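Local coordinates for protein putative cytochrome P450 120 (Synechocystis sp., PDB 2VE3) that binds heme and retinoic acid and, as a member of the cytochrome P450 family, probably acts as a monooxygenase, at residues A156-G161 with K394-L399. Sequence-based numbering, arbitrary orientation.
Sequences ATLFMG and KEFARL. With HEM (protoporphyrin IX containing Fe), chain C.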
loop_
_atom_site.group_PDB
_atom_site.type_symbol
_atom_site.label_atom_id
_atom_site.label_comp_id
_atom_site.label_asym_id
_atom_site.label_seq_id
_atom_site.Cartn_x
_atom_site.Cartn_y
_atom_site.Cartn_z
ATOM N N ALA A 156 -3.331 -8.521 11.791
ATOM C CA ALA A 156 -4.133 -8.610 13.023
ATOM C C ALA A 156 -3.273 -9.143 14.162
ATOM O O ALA A 156 -3.270 -8.589 15.260
ATOM C CB ALA A 156 -5.366 -9.473 12.813
ATOM N N THR A 157 -2.506 -10.190 13.868
ATOM C CA THR A 157 -1.618 -10.823 14.846
ATOM C C THR A 157 -0.542 -9.895 15.403
ATOM O O THR A 157 -0.428 -9.751 16.620
ATOM C CB THR A 157 -0.968 -12.104 14.270
ATOM O OG1 THR A 157 -2.000 -13.046 13.975
ATOM C CG2 THR A 157 0.034 -12.741 15.252
ATOM N N LEU A 158 0.236 -9.275 14.522
ATOM C CA LEU A 158 1.392 -8.486 14.951
ATOM C C LEU A 158 1.044 -7.105 15.514
ATOM O O LEU A 158 1.809 -6.555 16.316
ATOM C CB LEU A 158 2.419 -8.355 13.819
ATOM C CG LEU A 158 3.176 -9.623 13.405
ATOM C CD1 LEU A 158 3.961 -9.330 12.156
ATOM C CD2 LEU A 158 4.116 -10.128 14.514
ATOM N N PHE A 159 -0.098 -6.550 15.101
ATOM C CA PHE A 159 -0.505 -5.216 15.557
ATOM C C PHE A 159 -1.425 -5.241 16.781
ATOM O O PHE A 159 -1.467 -4.282 17.545
ATOM C CB PHE A 159 -1.155 -4.396 14.428
ATOM C CG PHE A 159 -0.267 -4.180 13.227
ATOM C CD1 PHE A 159 1.122 -4.201 13.340
ATOM C CD2 PHE A 159 -0.827 -3.937 11.975
ATOM C CE1 PHE A 159 1.929 -3.995 12.233
ATOM C CE2 PHE A 159 -0.022 -3.731 10.861
ATOM C CZ PHE A 159 1.359 -3.762 10.988
ATOM N N MET A 160 -2.159 -6.335 16.953
ATOM C CA MET A 160 -3.109 -6.451 18.049
ATOM C C MET A 160 -2.807 -7.585 19.036
ATOM O O MET A 160 -2.823 -7.364 20.247
ATOM C CB MET A 160 -4.535 -6.570 17.499
ATOM C CG MET A 160 -5.067 -5.264 16.895
ATOM S SD MET A 160 -6.822 -5.357 16.545
ATOM C CE MET A 160 -6.832 -6.623 15.269
ATOM N N GLY A 161 -2.523 -8.783 18.525
ATOM C CA GLY A 161 -2.303 -9.973 19.368
ATOM C C GLY A 161 -2.921 -11.238 18.785
ATOM O O GLY A 161 -3.832 -11.165 17.947
ATOM N N LYS A 394 6.813 1.314 5.595
ATOM C CA LYS A 394 7.580 0.714 4.489
ATOM C C LYS A 394 8.474 -0.478 4.867
ATOM O O LYS A 394 8.611 -1.415 4.093
ATOM C CB LYS A 394 8.342 1.778 3.697
ATOM C CG LYS A 394 9.540 2.364 4.368
ATOM C CD LYS A 394 10.090 3.506 3.511
ATOM C CE LYS A 394 11.312 4.181 4.152
ATOM N NZ LYS A 394 11.569 5.495 3.498
ATOM N N GLU A 395 9.062 -0.447 6.061
ATOM C CA GLU A 395 9.953 -1.532 6.504
ATOM C C GLU A 395 9.204 -2.748 7.062
ATOM O O GLU A 395 9.699 -3.870 6.968
ATOM C CB GLU A 395 11.027 -1.023 7.485
ATOM C CG GLU A 395 11.896 0.118 6.943
ATOM C CD GLU A 395 12.753 -0.277 5.744
ATOM O OE1 GLU A 395 13.328 -1.389 5.742
ATOM O OE2 GLU A 395 12.867 0.532 4.801
ATOM N N PHE A 396 8.029 -2.531 7.646
ATOM C CA PHE A 396 7.099 -3.626 7.880
ATOM C C PHE A 396 6.740 -4.343 6.573
ATOM O O PHE A 396 6.734 -5.570 6.530
ATOM C CB PHE A 396 5.815 -3.158 8.564
ATOM C CG PHE A 396 4.883 -4.284 8.907
ATOM C CD1 PHE A 396 5.011 -4.963 10.117
ATOM C CD2 PHE A 396 3.932 -4.720 7.992
ATOM C CE1 PHE A 396 4.161 -6.027 10.436
ATOM C CE2 PHE A 396 3.075 -5.783 8.293
ATOM C CZ PHE A 396 3.190 -6.446 9.519
ATOM N N ALA A 397 6.402 -3.565 5.538
ATOM C CA ALA A 397 6.102 -4.090 4.209
ATOM C C ALA A 397 7.267 -4.901 3.648
ATOM O O ALA A 397 7.052 -6.010 3.145
ATOM C CB ALA A 397 5.764 -2.971 3.262
ATOM N N ARG A 398 8.487 -4.334 3.718
ATOM C CA ARG A 398 9.682 -4.964 3.127
ATOM C C ARG A 398 10.051 -6.232 3.856
ATOM O O ARG A 398 10.446 -7.214 3.216
ATOM C CB ARG A 398 10.891 -4.019 3.090
ATOM C CG ARG A 398 10.871 -3.064 1.923
ATOM C CD ARG A 398 11.920 -1.968 2.067
ATOM N NE ARG A 398 12.028 -1.213 0.828
ATOM C CZ ARG A 398 12.301 0.082 0.740
ATOM N NH1 ARG A 398 12.493 0.812 1.836
ATOM N NH2 ARG A 398 12.372 0.655 -0.457
ATOM N N LEU A 399 9.926 -6.194 5.191
ATOM C CA LEU A 399 10.065 -7.380 6.029
ATOM C C LEU A 399 9.159 -8.528 5.573
ATOM O O LEU A 399 9.646 -9.632 5.325
ATOM C CB LEU A 399 9.754 -7.060 7.499
ATOM C CG LEU A 399 9.878 -8.241 8.465
ATOM C CD1 LEU A 399 11.339 -8.587 8.678
ATOM C CD2 LEU A 399 9.220 -7.918 9.795
HETATM C CHA HEM C . 1.578 6.296 3.408
HETATM C CHB HEM C . 2.556 3.047 -0.074
HETATM C CHC HEM C . 2.587 -0.520 3.235
HETATM C CHD HEM C . 1.073 2.588 6.600
HETATM C C1A HEM C . 1.858 5.752 2.161
HETATM C C2A HEM C . 1.986 6.456 0.898
HETATM C C3A HEM C . 2.274 5.548 -0.055
HETATM C C4A HEM C . 2.309 4.248 0.569
HETATM C CMA HEM C . 2.500 5.792 -1.558
HETATM C CAA HEM C . 1.872 7.988 0.715
HETATM C CBA HEM C . 0.461 8.438 0.349
HETATM C CGA HEM C . 0.450 9.952 0.373
HETATM O O1A HEM C . 1.188 10.556 -0.459
HETATM O O2A HEM C . -0.290 10.546 1.211
HETATM C C1B HEM C . 2.691 1.808 0.523
HETATM C C2B HEM C . 3.128 0.578 -0.122
HETATM C C3B HEM C . 3.144 -0.408 0.799
HETATM C C4B HEM C . 2.712 0.171 2.044
HETATM C CMB HEM C . 3.514 0.470 -1.614
HETATM C CAB HEM C . 3.512 -1.919 0.633
HETATM C CBB HEM C . 4.474 -2.361 -0.193
HETATM C C1C HEM C . 2.229 0.000 4.456
HETATM C C2C HEM C . 2.192 -0.712 5.718
HETATM C C3C HEM C . 1.774 0.145 6.659
HETATM C C4C HEM C . 1.517 1.428 6.002
HETATM C CMC HEM C . 2.612 -2.194 5.919
HETATM C CAC HEM C . 1.608 -0.131 8.181
HETATM C CBC HEM C . 0.624 -0.874 8.699
HETATM C C1D HEM C . 0.985 3.844 6.034
HETATM C C2D HEM C . 0.395 4.982 6.688
HETATM C C3D HEM C . 0.540 6.143 5.698
HETATM C C4D HEM C . 1.233 5.591 4.550
HETATM C CMD HEM C . -0.257 5.009 8.095
HETATM C CAD HEM C . 0.076 7.607 5.876
HETATM C CBD HEM C . 1.311 8.466 6.142
HETATM C CGD HEM C . 0.917 9.908 6.359
HETATM O O1D HEM C . 1.791 10.675 6.835
HETATM O O2D HEM C . -0.250 10.310 6.071
HETATM N NA HEM C . 2.060 4.414 1.920
HETATM N NB HEM C . 2.428 1.518 1.844
HETATM N NC HEM C . 1.802 1.302 4.657
HETATM N ND HEM C . 1.481 4.236 4.787
HETATM FE FE HEM C . 2.233 2.870 3.365
#
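Phe-159 and Phe-396 meet ring to ring. Phe-396 is the hub, giving 71 of the 142 Å² buried, against both Phe-159 and Leu-158. The ring centroids of Phe-159 and Phe-396 lie 4.8 Å apart with the planes inclined at 46°, an oblique pairing. The two side chains reach out from opposite directions: CZ of Phe-159 sits over the centre of the Phe-396 ring, 3.5 Å above its plane, and CE1 of Phe-159 is 3.5 Å from CE1 of Phe-396. With CG anti to the backbone N (chi1 -176°), the Phe-396 ring extends toward helix 143-159 and helps bridge the 10.3 Å between the CA atoms of Leu-158 and Phe-396, the nearest across the contact.

Aliphatic packing adds a second approach. Leu-158 brings the branch ending in CD1 to the edge of the Phe-396 ring, near its plane, at 3.7 Å from CE1. Beyond the two segments, Met-124 of helix 121-137 touches both Leu-158 and Leu-399, and Phe-112 also packs on Phe-396.

Both rings also meet the heme periphery. CD2 of Phe-396 is 3.5 Å from the porphyrin methyl CMC. CE2 of Phe-159 lies 3.6 Å from the vinyl carbon CBC. CB of Ala-397, the next residue along the helix, comes within 3.6 Å of CAB of the other vinyl group. An alanine in place of Phe-396 would probably leave the Phe-159 ring, Leu-158 CD1 and the heme methyl without their shared apolar partner.

Arg-398 NH1 and Glu-395 OE2 form a salt bridge within the helix, OE2 lying in the guanidinium plane, away from the aromatic cluster. Helix 394-411 begins just after Cys-391, the probable axial ligand of the iron, as the L helix does in cytochromes P450; its first turns and the end of helix 143-159 line the apolar edge of the heme pocket.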